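Metallo-beta-lactamase (Simiduia agarivorans, PDB 6MFI) probably hydrolyses the amide bond of beta-lactam antibiotics with a pair of bound zinc ions, as a metallo-beta-lactamase of subclass B3. Local coordinates at residues W33-D39 with M259-S264; D41-G47 with G60-I64; D79-D83 with I113-M119. All coordinates share one frame. Numbering follows the deposited sequence.

Contact 1: residues W33-D39 with M259-S264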
ATOM      1  N   TRP A  33      -2.629 -18.649   5.177  1.00 23.80           N
ATOM      2  CA  TRP A  33      -1.658 -17.560   5.116  1.00 22.29           C
ATOM      3  C   TRP A  33      -0.885 -17.432   6.421  1.00 22.26           C
ATOM      4  O   TRP A  33       0.334 -17.226   6.407  1.00 22.17           O
ATOM      5  CB  TRP A  33      -2.361 -16.246   4.779  1.00 21.10           C
ATOM      6  CG  TRP A  33      -1.418 -15.161   4.353  1.00 20.24           C
ATOM      7  CD1 TRP A  33      -1.089 -14.817   3.076  1.00 19.69           C
ATOM      8  CD2 TRP A  33      -0.678 -14.280   5.209  1.00 19.81           C
ATOM      9  NE1 TRP A  33      -0.193 -13.776   3.080  1.00 19.09           N
ATOM     10  CE2 TRP A  33       0.077 -13.428   4.377  1.00 19.14           C
ATOM     11  CE3 TRP A  33      -0.580 -14.128   6.595  1.00 20.07           C
ATOM     12  CZ2 TRP A  33       0.917 -12.440   4.887  1.00 18.19           C
ATOM     13  CZ3 TRP A  33       0.254 -13.147   7.098  1.00 19.55           C
ATOM     14  CH2 TRP A  33       0.992 -12.316   6.246  1.00 18.45           C
ATOM     15  N   VAL A  34      -1.576 -17.542   7.558  1.00 22.47           N
ATOM     16  CA  VAL A  34      -0.895 -17.484   8.849  1.00 22.72           C
ATOM     17  C   VAL A  34       0.072 -18.652   8.990  1.00 23.23           C
ATOM     18  O   VAL A  34       1.172 -18.508   9.539  1.00 23.54           O
ATOM     19  CB  VAL A  34      -1.922 -17.455   9.997  1.00 23.65           C
ATOM     20  CG1 VAL A  34      -1.218 -17.350  11.340  1.00 24.66           C
ATOM     21  CG2 VAL A  34      -2.889 -16.298   9.813  1.00 22.72           C
ATOM     22  N   ASP A  35      -0.314 -19.825   8.484  1.00 23.56           N
ATOM     23  CA  ASP A  35       0.577 -20.978   8.532  1.00 24.63           C
ATOM     24  C   ASP A  35       1.709 -20.860   7.519  1.00 23.19           C
ATOM     25  O   ASP A  35       2.774 -21.460   7.711  1.00 23.57           O
ATOM     26  CB  ASP A  35      -0.214 -22.266   8.293  1.00 26.22           C
ATOM     27  CG  ASP A  35      -1.269 -22.510   9.355  1.00 28.10           C
ATOM     28  OD1 ASP A  35      -1.056 -22.096  10.515  1.00 28.84           O
ATOM     29  OD2 ASP A  35      -2.313 -23.116   9.030  1.00 28.77           O
ATOM     30  N   SER A  36       1.506 -20.098   6.444  1.00 20.89           N
ATOM     31  CA  SER A  36       2.504 -19.994   5.387  1.00 19.71           C
ATOM     32  C   SER A  36       3.420 -18.790   5.544  1.00 18.02           C
ATOM     33  O   SER A  36       4.577 -18.843   5.111  1.00 17.71           O
ATOM     34  CB  SER A  36       1.824 -19.922   4.016  1.00 18.95           C
ATOM     35  OG  SER A  36       0.968 -21.031   3.811  1.00 20.05           O
ATOM     36  N   CYS A  37       2.936 -17.707   6.146  1.00 17.38           N
ATOM     37  CA  CYS A  37       3.688 -16.465   6.252  1.00 17.37           C
ATOM     38  C   CYS A  37       3.875 -16.081   7.713  1.00 18.43           C
ATOM     39  O   CYS A  37       2.988 -16.304   8.545  1.00 19.57           O
ATOM     40  CB  CYS A  37       2.981 -15.335   5.495  1.00 16.49           C
ATOM     41  SG  CYS A  37       2.658 -15.703   3.750  1.00 16.54           S
ATOM     42  N   ALA A  38       5.029 -15.495   8.015  1.00 17.64           N
ATOM     43  CA  ALA A  38       5.387 -15.087   9.364  1.00 18.13           C
ATOM     44  C   ALA A  38       5.360 -13.564   9.475  1.00 17.59           C
ATOM     45  O   ALA A  38       5.126 -12.844   8.500  1.00 16.50           O
ATOM     46  CB  ALA A  38       6.763 -15.641   9.742  1.00 18.91           C
ATOM     47  N   ASP A  39       5.603 -13.077  10.689  1.00 18.29           N
ATOM     48  CA  ASP A  39       5.653 -11.641  10.926  1.00 18.15           C
ATOM     49  C   ASP A  39       6.952 -11.065  10.375  1.00 17.37           C
ATOM     50  O   ASP A  39       8.033 -11.611  10.614  1.00 17.72           O
ATOM     51  CB  ASP A  39       5.532 -11.344  12.420  1.00 19.62           C
ATOM     52  CG  ASP A  39       4.092 -11.201  12.870  1.00 20.69           C
ATOM     53  OD1 ASP A  39       3.296 -10.579  12.134  1.00 20.18           O
ATOM     54  OD2 ASP A  39       3.753 -11.710  13.959  1.00 21.78           O
ATOM     55  N   MET A 259      -1.479  -7.536  10.839  1.00 20.63           N
ATOM     56  CA  MET A 259      -2.433  -8.280  10.021  1.00 20.30           C
ATOM     57  C   MET A 259      -2.382  -9.771  10.321  1.00 20.27           C
ATOM     58  O   MET A 259      -3.421 -10.441  10.350  1.00 20.48           O
ATOM     59  CB  MET A 259      -2.163  -8.028   8.538  1.00 20.08           C
ATOM     60  CG  MET A 259      -3.324  -8.383   7.628  1.00 21.20           C
ATOM     61  SD  MET A 259      -2.965  -8.025   5.901  1.00 21.52           S
ATOM     62  CE  MET A 259      -2.128  -9.530   5.423  1.00 21.46           C
ATOM     63  N   ARG A 260      -1.181 -10.311  10.542  1.00 20.67           N
ATOM     64  CA  ARG A 260      -1.061 -11.734  10.836  1.00 22.08           C
ATOM     65  C   ARG A 260      -1.674 -12.073  12.189  1.00 23.86           C
ATOM     66  O   ARG A 260      -2.348 -13.100  12.332  1.00 25.28           O
ATOM     67  CB  ARG A 260       0.405 -12.162  10.792  1.00 22.20           C
ATOM     68  CG  ARG A 260       0.603 -13.662  10.921  1.00 23.82           C
ATOM     69  CD  ARG A 260       2.070 -14.021  11.077  1.00 24.55           C
ATOM     70  NE  ARG A 260       2.271 -15.466  11.102  1.00 26.61           N
ATOM     71  CZ  ARG A 260       2.122 -16.222  12.184  1.00 28.92           C
ATOM     72  NH1 ARG A 260       1.772 -15.673  13.339  1.00 29.93           N
ATOM     73  NH2 ARG A 260       2.326 -17.531  12.113  1.00 30.29           N
ATOM     74  N   GLN A 261      -1.451 -11.225  13.196  1.00 23.92           N
ATOM     75  CA  GLN A 261      -2.041 -11.474  14.506  1.00 26.17           C
ATOM     76  C   GLN A 261      -3.558 -11.340  14.464  1.00 26.48           C
ATOM     77  O   GLN A 261      -4.272 -12.145  15.073  1.00 28.16           O
ATOM     78  CB  GLN A 261      -1.442 -10.527  15.545  1.00 26.91           C
ATOM     79  CG  GLN A 261       0.066 -10.644  15.688  1.00 27.37           C
ATOM     80  CD  GLN A 261       0.815  -9.637  14.836  1.00 25.91           C
ATOM     81  OE1 GLN A 261       0.819  -9.725  13.606  1.00 24.46           O
ATOM     82  NE2 GLN A 261       1.461  -8.676  15.487  1.00 26.22           N
ATOM     83  N   ARG A 262      -4.070 -10.338  13.746  1.00 25.40           N
ATOM     84  CA  ARG A 262      -5.516 -10.186  13.623  1.00 26.39           C
ATOM     85  C   ARG A 262      -6.136 -11.367  12.886  1.00 27.53           C
ATOM     86  O   ARG A 262      -7.259 -11.782  13.196  1.00 28.61           O
ATOM     87  CB  ARG A 262      -5.849  -8.875  12.910  1.00 25.09           C
ATOM     88  CG  ARG A 262      -5.494  -7.625  13.696  1.00 25.04           C
ATOM     89  CD  ARG A 262      -5.856  -6.369  12.919  1.00 24.01           C
ATOM     90  NE  ARG A 262      -5.019  -6.198  11.735  1.00 22.86           N
ATOM     91  CZ  ARG A 262      -5.379  -5.508  10.658  1.00 22.33           C
ATOM     92  NH1 ARG A 262      -6.568  -4.921  10.610  1.00 23.22           N
ATOM     93  NH2 ARG A 262      -4.552  -5.405   9.626  1.00 20.91           N
ATOM     94  N   LEU A 263      -5.419 -11.921  11.904  1.00 27.55           N
ATOM     95  CA  LEU A 263      -5.928 -13.085  11.185  1.00 29.57           C
ATOM     96  C   LEU A 263      -5.928 -14.326  12.070  1.00 34.19           C
ATOM     97  O   LEU A 263      -6.861 -15.137  12.013  1.00 35.77           O
ATOM     98  CB  LEU A 263      -5.094 -13.330   9.927  1.00 27.16           C
ATOM     99  CG  LEU A 263      -5.390 -12.460   8.704  1.00 25.00           C
ATOM    100  CD1 LEU A 263      -4.458 -12.820   7.557  1.00 23.72           C
ATOM    101  CD2 LEU A 263      -6.842 -12.600   8.281  1.00 25.34           C
ATOM    102  N   SER A 264      -4.896 -14.488  12.898  1.00 36.92           N
ATOM    103  CA  SER A 264      -4.780 -15.689  13.718  1.00 41.19           C
ATOM    104  C   SER A 264      -5.624 -15.598  14.984  1.00 44.71           C
ATOM    105  O   SER A 264      -6.195 -16.602  15.426  1.00 45.54           O
ATOM    106  CB  SER A 264      -3.314 -15.931  14.081  1.00 42.22           C
ATOM    107  OG  SER A 264      -3.201 -16.611  15.318  1.00 45.27           O
TER
HETATM  108  O   HOH W   1       1.361 -13.305  14.300  1.00 22.83           O

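Contact 2: residues D41-G47 with G60-I64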
ATOM      1  N   ASP A  41       8.057 -10.965   7.282  1.00 15.74           N
ATOM      2  CA  ASP A  41       8.673 -11.970   6.431  1.00 16.45           C
ATOM      3  C   ASP A  41       9.469 -11.306   5.309  1.00 16.75           C
ATOM      4  O   ASP A  41       9.454 -10.084   5.129  1.00 16.85           O
ATOM      5  CB  ASP A  41       7.608 -12.900   5.853  1.00 16.63           C
ATOM      6  CG  ASP A  41       7.998 -14.360   5.943  1.00 17.47           C
ATOM      7  OD1 ASP A  41       9.210 -14.656   5.882  1.00 17.53           O
ATOM      8  OD2 ASP A  41       7.093 -15.210   6.074  1.00 17.75           O
ATOM      9  N   ALA A  42      10.177 -12.137   4.545  1.00 17.36           N
ATOM     10  CA  ALA A  42      10.947 -11.638   3.415  1.00 17.43           C
ATOM     11  C   ALA A  42      10.022 -11.013   2.376  1.00 16.59           C
ATOM     12  O   ALA A  42       8.884 -11.448   2.182  1.00 17.16           O
ATOM     13  CB  ALA A  42      11.764 -12.767   2.786  1.00 17.65           C
ATOM     14  N   TRP A  43      10.528  -9.976   1.705  1.00 16.20           N
ATOM     15  CA  TRP A  43       9.704  -9.233   0.755  1.00 15.77           C
ATOM     16  C   TRP A  43       9.282 -10.105  -0.421  1.00 14.86           C
ATOM     17  O   TRP A  43       8.152  -9.994  -0.911  1.00 15.05           O
ATOM     18  CB  TRP A  43      10.459  -8.001   0.258  1.00 16.65           C
ATOM     19  CG  TRP A  43      10.651  -6.940   1.296  1.00 18.10           C
ATOM     20  CD1 TRP A  43      10.010  -6.838   2.495  1.00 18.86           C
ATOM     21  CD2 TRP A  43      11.548  -5.826   1.225  1.00 19.04           C
ATOM     22  NE1 TRP A  43      10.454  -5.730   3.177  1.00 19.49           N
ATOM     23  CE2 TRP A  43      11.398  -5.092   2.418  1.00 19.52           C
ATOM     24  CE3 TRP A  43      12.467  -5.380   0.270  1.00 19.36           C
ATOM     25  CZ2 TRP A  43      12.130  -3.935   2.680  1.00 19.80           C
ATOM     26  CZ3 TRP A  43      13.192  -4.231   0.531  1.00 19.79           C
ATOM     27  CH2 TRP A  43      13.020  -3.523   1.726  1.00 19.94           C
ATOM     28  N   ASP A  44      10.175 -10.975  -0.889  1.00 14.28           N
ATOM     29  CA  ASP A  44       9.922 -11.791  -2.069  1.00 13.66           C
ATOM     30  C   ASP A  44       9.545 -13.228  -1.732  1.00 13.65           C
ATOM     31  O   ASP A  44       9.569 -14.086  -2.619  1.00 13.48           O
ATOM     32  CB  ASP A  44      11.142 -11.775  -2.991  1.00 14.20           C
ATOM     33  CG  ASP A  44      11.489 -10.382  -3.478  1.00 14.21           C
ATOM     34  OD1 ASP A  44      10.559  -9.573  -3.684  1.00 13.83           O
ATOM     35  OD2 ASP A  44      12.690 -10.095  -3.661  1.00 13.98           O
ATOM     36  N   LYS A  45       9.202 -13.513  -0.482  1.00 14.08           N
ATOM     37  CA  LYS A  45       8.812 -14.870  -0.119  1.00 15.92           C
ATOM     38  C   LYS A  45       7.410 -15.160  -0.643  1.00 16.20           C
ATOM     39  O   LYS A  45       6.485 -14.380  -0.388  1.00 16.22           O
ATOM     40  CB  LYS A  45       8.860 -15.065   1.394  1.00 17.45           C
ATOM     41  CG  LYS A  45       8.446 -16.461   1.837  1.00 18.96           C
ATOM     42  CD  LYS A  45       8.560 -16.630   3.342  1.00 20.61           C
ATOM     43  CE  LYS A  45       8.203 -18.047   3.762  1.00 22.10           C
ATOM     44  NZ  LYS A  45       9.087 -19.058   3.116  1.00 23.36           N
ATOM     45  N   PRO A  46       7.212 -16.256  -1.373  1.00 16.40           N
ATOM     46  CA  PRO A  46       5.880 -16.551  -1.915  1.00 16.07           C
ATOM     47  C   PRO A  46       4.870 -16.808  -0.806  1.00 15.96           C
ATOM     48  O   PRO A  46       5.181 -17.418   0.217  1.00 16.88           O
ATOM     49  CB  PRO A  46       6.110 -17.804  -2.769  1.00 16.99           C
ATOM     50  CG  PRO A  46       7.583 -17.824  -3.041  1.00 17.61           C
ATOM     51  CD  PRO A  46       8.221 -17.228  -1.826  1.00 17.23           C
ATOM     52  N   GLY A  47       3.647 -16.329  -1.025  1.00 15.71           N
ATOM     53  CA  GLY A  47       2.573 -16.510  -0.080  1.00 15.96           C
ATOM     54  C   GLY A  47       1.243 -16.719  -0.774  1.00 15.91           C
ATOM     55  O   GLY A  47       1.061 -16.355  -1.940  1.00 15.21           O
ATOM     56  N   GLY A  60      -0.659 -10.242  -2.219  1.00 11.07           N
ATOM     57  CA  GLY A  60       0.745  -9.936  -2.058  1.00 11.34           C
ATOM     58  C   GLY A  60       1.548 -11.118  -1.549  1.00 11.36           C
ATOM     59  O   GLY A  60       1.070 -12.251  -1.465  1.00 11.16           O
ATOM     60  N   THR A  61       2.801 -10.833  -1.204  1.00 11.62           N
ATOM     61  CA  THR A  61       3.715 -11.840  -0.682  1.00 12.77           C
ATOM     62  C   THR A  61       3.509 -11.976   0.826  1.00 14.19           C
ATOM     63  O   THR A  61       2.574 -11.414   1.404  1.00 14.77           O
ATOM     64  CB  THR A  61       5.156 -11.471  -1.018  1.00 12.25           C
ATOM     65  OG1 THR A  61       5.503 -10.252  -0.349  1.00 12.41           O
ATOM     66  CG2 THR A  61       5.316 -11.271  -2.515  1.00 11.71           C
ATOM     67  N   CYS A  62       4.381 -12.740   1.485  1.00 14.96           N
ATOM     68  CA  CYS A  62       4.366 -12.807   2.942  1.00 15.98           C
ATOM     69  C   CYS A  62       4.941 -11.557   3.592  1.00 16.14           C
ATOM     70  O   CYS A  62       4.690 -11.322   4.780  1.00 17.38           O
ATOM     71  CB  CYS A  62       5.137 -14.036   3.432  1.00 17.04           C
ATOM     72  SG  CYS A  62       4.488 -15.625   2.875  1.00 18.25           S
ATOM     73  N   GLY A  63       5.697 -10.752   2.848  1.00 15.10           N
ATOM     74  CA  GLY A  63       6.321  -9.571   3.411  1.00 15.24           C
ATOM     75  C   GLY A  63       5.832  -8.266   2.816  1.00 14.38           C
ATOM     76  O   GLY A  63       5.965  -7.209   3.442  1.00 14.74           O
ATOM     77  N   ILE A  64       5.263  -8.320   1.613  1.00 13.76           N
ATOM     78  CA  ILE A  64       4.791  -7.133   0.908  1.00 12.34           C
ATOM     79  C   ILE A  64       3.340  -7.349   0.504  1.00 12.31           C
ATOM     80  O   ILE A  64       2.994  -8.401  -0.048  1.00 12.10           O
ATOM     81  CB  ILE A  64       5.657  -6.818  -0.326  1.00 11.98           C
ATOM     82  CG1 ILE A  64       7.089  -6.485   0.099  1.00 13.24           C
ATOM     83  CG2 ILE A  64       5.053  -5.673  -1.125  1.00 10.96           C
ATOM     84  CD1 ILE A  64       7.195  -5.268   0.995  1.00 13.50           C
TER

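Contact 3: residues D79-D83 with I113-M119. With ZN (zinc ion), chain B.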
ATOM      1  N   ASP A  79      -0.355  -1.561  -5.505  1.00  8.79           N
ATOM      2  CA  ASP A  79       1.003  -2.026  -5.238  1.00  8.84           C
ATOM      3  C   ASP A  79       1.348  -3.276  -6.038  1.00  9.58           C
ATOM      4  O   ASP A  79       0.466  -4.042  -6.439  1.00  8.90           O
ATOM      5  CB  ASP A  79       1.210  -2.277  -3.741  1.00  8.82           C
ATOM      6  CG  ASP A  79       1.441  -0.998  -2.962  1.00  8.96           C
ATOM      7  OD1 ASP A  79       1.668   0.052  -3.598  1.00  9.61           O
ATOM      8  OD2 ASP A  79       1.396  -1.042  -1.715  1.00  9.38           O
ATOM      9  N   SER A  80       2.644  -3.484  -6.271  1.00  8.51           N
ATOM     10  CA  SER A  80       3.136  -4.598  -7.065  1.00  8.54           C
ATOM     11  C   SER A  80       4.184  -5.442  -6.359  1.00  9.89           C
ATOM     12  O   SER A  80       4.488  -6.541  -6.837  1.00  8.90           O
ATOM     13  CB  SER A  80       3.740  -4.085  -8.382  1.00  9.78           C
ATOM     14  OG  SER A  80       4.938  -3.365  -8.135  1.00  9.77           O
ATOM     15  N   GLY A  81       4.746  -4.971  -5.251  1.00  9.75           N
ATOM     16  CA  GLY A  81       5.924  -5.603  -4.701  1.00  9.81           C
ATOM     17  C   GLY A  81       7.126  -5.325  -5.591  1.00 10.03           C
ATOM     18  O   GLY A  81       7.106  -4.468  -6.474  1.00  9.72           O
ATOM     19  N   THR A  82       8.192  -6.078  -5.341  1.00 10.27           N
ATOM     20  CA  THR A  82       9.378  -5.973  -6.177  1.00 10.78           C
ATOM     21  C   THR A  82       9.100  -6.580  -7.550  1.00 11.25           C
ATOM     22  O   THR A  82       8.022  -7.121  -7.819  1.00  9.65           O
ATOM     23  CB  THR A  82      10.569  -6.662  -5.513  1.00 10.49           C
ATOM     24  OG1 THR A  82      10.324  -8.071  -5.434  1.00 10.79           O
ATOM     25  CG2 THR A  82      10.791  -6.114  -4.111  1.00 10.60           C
ATOM     26  N   ASP A  83      10.093  -6.490  -8.438  1.00 12.95           N
ATOM     27  CA  ASP A  83       9.982  -7.169  -9.725  1.00 15.15           C
ATOM     28  C   ASP A  83       9.867  -8.675  -9.540  1.00 16.39           C
ATOM     29  O   ASP A  83       9.266  -9.361 -10.375  1.00 16.86           O
ATOM     30  CB  ASP A  83      11.179  -6.827 -10.611  1.00 16.55           C
ATOM     31  CG  ASP A  83      10.849  -6.898 -12.090  1.00 17.97           C
ATOM     32  OD1 ASP A  83       9.676  -6.660 -12.452  1.00 18.16           O
ATOM     33  OD2 ASP A  83      11.761  -7.191 -12.891  1.00 19.30           O
ATOM     34  N   ILE A 113      10.989   0.664  -3.922  1.00 11.70           N
ATOM     35  CA  ILE A 113      11.182  -0.482  -4.809  1.00 12.04           C
ATOM     36  C   ILE A 113      10.476  -1.724  -4.279  1.00 11.96           C
ATOM     37  O   ILE A 113      10.044  -2.581  -5.060  1.00  9.68           O
ATOM     38  CB  ILE A 113      12.689  -0.738  -5.026  1.00 13.12           C
ATOM     39  CG1 ILE A 113      12.908  -1.875  -6.028  1.00 13.06           C
ATOM     40  CG2 ILE A 113      13.382  -1.038  -3.704  1.00 14.03           C
ATOM     41  CD1 ILE A 113      14.362  -2.226  -6.253  1.00 13.89           C
ATOM     42  N   ASP A 114      10.334  -1.847  -2.957  1.00 12.51           N
ATOM     43  CA  ASP A 114       9.695  -3.034  -2.405  1.00 12.69           C
ATOM     44  C   ASP A 114       8.184  -3.036  -2.594  1.00 11.33           C
ATOM     45  O   ASP A 114       7.541  -4.041  -2.275  1.00 11.00           O
ATOM     46  CB  ASP A 114      10.031  -3.180  -0.919  1.00 13.91           C
ATOM     47  CG  ASP A 114       9.703  -1.938  -0.119  1.00 15.59           C
ATOM     48  OD1 ASP A 114      10.009  -0.825  -0.593  1.00 16.05           O
ATOM     49  OD2 ASP A 114       9.142  -2.077   0.988  1.00 17.10           O
ATOM     50  N   HIS A 115       7.604  -1.952  -3.106  1.00 10.32           N
ATOM     51  CA  HIS A 115       6.166  -1.871  -3.321  1.00 10.37           C
ATOM     52  C   HIS A 115       5.768  -1.619  -4.767  1.00  9.83           C
ATOM     53  O   HIS A 115       4.687  -2.050  -5.173  1.00  8.64           O
ATOM     54  CB  HIS A 115       5.555  -0.768  -2.443  1.00 11.07           C
ATOM     55  CG  HIS A 115       5.826  -0.943  -0.981  1.00 11.94           C
ATOM     56  ND1 HIS A 115       5.345  -2.013  -0.257  1.00 12.24           N
ATOM     57  CD2 HIS A 115       6.534  -0.187  -0.111  1.00 12.51           C
ATOM     58  CE1 HIS A 115       5.745  -1.906   0.998  1.00 12.90           C
ATOM     59  NE2 HIS A 115       6.466  -0.806   1.114  1.00 12.59           N
ATOM     60  N   VAL A 116       6.602  -0.938  -5.552  1.00  9.78           N
ATOM     61  CA  VAL A 116       6.255  -0.606  -6.930  1.00  9.76           C
ATOM     62  C   VAL A 116       7.368  -1.050  -7.870  1.00  9.27           C
ATOM     63  O   VAL A 116       7.399  -0.653  -9.040  1.00  8.94           O
ATOM     64  CB  VAL A 116       5.979   0.901  -7.085  1.00  9.56           C
ATOM     65  CG1 VAL A 116       4.787   1.317  -6.238  1.00  9.42           C
ATOM     66  CG2 VAL A 116       7.212   1.706  -6.708  1.00  9.77           C
ATOM     67  N   GLY A 117       8.285  -1.879  -7.367  1.00  9.69           N
ATOM     68  CA  GLY A 117       9.409  -2.305  -8.185  1.00  9.73           C
ATOM     69  C   GLY A 117       8.986  -3.104  -9.404  1.00  9.83           C
ATOM     70  O   GLY A 117       9.598  -2.998 -10.470  1.00 10.25           O
ATOM     71  N   GLY A 118       7.937  -3.910  -9.265  1.00  9.55           N
ATOM     72  CA  GLY A 118       7.456  -4.713 -10.371  1.00  9.71           C
ATOM     73  C   GLY A 118       6.208  -4.154 -11.020  1.00  9.54           C
ATOM     74  O   GLY A 118       5.443  -4.892 -11.645  1.00 10.50           O
ATOM     75  N   MET A 119       5.995  -2.843 -10.880  1.00  9.76           N
ATOM     76  CA  MET A 119       4.798  -2.225 -11.438  1.00 10.32           C
ATOM     77  C   MET A 119       4.806  -2.274 -12.962  1.00 10.65           C
ATOM     78  O   MET A 119       3.759  -2.483 -13.585  1.00 11.21           O
ATOM     79  CB  MET A 119       4.679  -0.783 -10.946  1.00 10.55           C
ATOM     80  CG  MET A 119       3.279  -0.197 -11.042  1.00 11.35           C
ATOM     81  SD  MET A 119       2.037  -1.209 -10.218  1.00 11.37           S
ATOM     82  CE  MET A 119       1.973  -0.422  -8.610  1.00 10.81           C
TER
HETATM   83 ZN    ZN B 401       8.329  -0.758   2.299  1.00 10.69          ZN
HETATM   84  O   HOH W   2       3.063  -3.025  -1.051  1.00 13.57           O
HETATM   85  O   HOH W   3       9.723   0.646   2.112  1.00 11.01           O

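Contact 1: residues W33-D39 with M259-S264
Arg260 stretches its long side chain, extended as far as NE, across the end of helix 30-36, its guanidinium covered on one face by Val34, whose CG1 lies 3.6 Å from Arg260 CZ. Where the helix gives out at Cys37, carbonyls are left pointing at the arginine: Arg260 NE donates to Cys37 O (2.8 Å, nearly straight), and Arg260 NH2 makes a weak, bent bond to Val34 O at 3.0 Å. The third nitrogen, Arg260 NH1, gives a proton to a water at 2.6 Å that in turn donates to Asp39 OD2 at 2.9 Å, so this pair of charges, 4.5 Å apart between Arg260 NH1 and Asp39 OD2, meets through solvent and not as a salt bridge. The contact ties the N-terminal helix of the alpha-beta/beta-alpha metallo-beta-lactamase fold to helix 259-265, which follows the zinc ligand His253. Beside the polar part, Val34 CG2 packs on Leu263 CB (3.7 Å), and Met259 CE sits over one face of the Trp33 indole, 4.2 Å from Trp33 CZ2. Phe50 meets the same indole edge-to-face. Asp39 OD1, only 3.0 Å from Gln261 OE1 without bonding to it, takes its hydrogen bond from Ser255.

Contact 2: residues D41-G47 with G60-I64
A single hydroxyl, Thr61 OG1, binds two ways at once: it donates to Trp43 O (2.7 Å) and accepts from the backbone of its own loop, from Gly63 N at 3.2 Å and Ile64 N at 2.8 Å. The two acceptances make an ST turn and an ST motif that curl residues 60-64 on themselves, while the donation to Trp43 O fastens this loop to the type I turn Ala42-Lys45. Cys62 N adds a long but straight hydrogen bond to Lys45 O (3.3 Å). In the metallo-beta-lactamase fold these are two loops leading into strands 50-53 and 67-71 of one sheet, and their tip borders the zinc site: Ile64 CD1 lies over the face of the Trp43 five-membered ring, 3.9 Å from its centroid, a CH-pi contact, while both side chains also touch Asp114 and His253. Glycines permit the close approach. A CB on Gly63 would run into the carbonyls of Asp41 and Ala42, and one on Gly47 into Cys62 SG, which is disulfide-bonded to Cys37.

Contact 3: residues D79-D83 with I113-M119
The zinc-binding motif of the metallo-beta-lactamase superfamily, His-X-His-X-Asp-His, ends in this contact: Asp114 and His115 sit on the short helix 113-116 and hold one zinc, through Asp114 OD2 at 2.0 Å and His115 NE2 at 2.2 Å. A water 2.0 Å from the metal and His253 complete the ligands. Behind them runs the loop 79-83, which leaves strand 74-78, and its backbone grips the motif from the side away from the metal. Ser80 N donates to His115 O (2.7 Å), Gly81 N adds a weak bond to the same His115 O (2.9 Å), and Gly118 N returns one to Gly81 O (3.0 Å). Two glycines serve different ends: Gly81 has a positive phi, which favours glycine, and its CA approaches Asp114 O to 3.3 Å in a CA-H...O contact; at Gly118, whose CA is 3.6 Å from Asp83 CA, a CB would strike Thr82 O. At the far end of 113-119 from Ile113, Met119 SD packs 3.8 Å from Ser80 CB. Asp79 reaches His115 through a water that donates to Asp79 OD2 (2.7 Å) and accepts from His115 ND1 (2.6 Å); Asp79 is itself held by Tyr210 and the backbone of Ser109. With NE2 on zinc, the proton of the neutral His115 ring sits on ND1, which donates it to the water; the relay to the Asp79 carboxylate is consistent with this tautomer and probably steadies the ring's orientation.

Contact 2 lies midway, its centre 12 Å from that of contact 1 and 12 Å from that of contact 3, while those two stand 21 Å apart and do not touch. Along the chain, 33-39 pairs with 259-264 over 219 intervening residues; contacts 2 and 3 both form within that span, one after the other. The Cys37-Cys62 disulfide joins contacts 1 and 2. Contacts 2 and 3 meet where Trp43 and Ile64 pack on Asp114 and Ile64 also touches His115, with a probable hydrogen bond between Asp44 OD1 and Thr82 OG1 at 2.3 Å. Loops flanking strands of the seven-stranded sheet thus connect the N-terminal helix 30-36 to the zinc site.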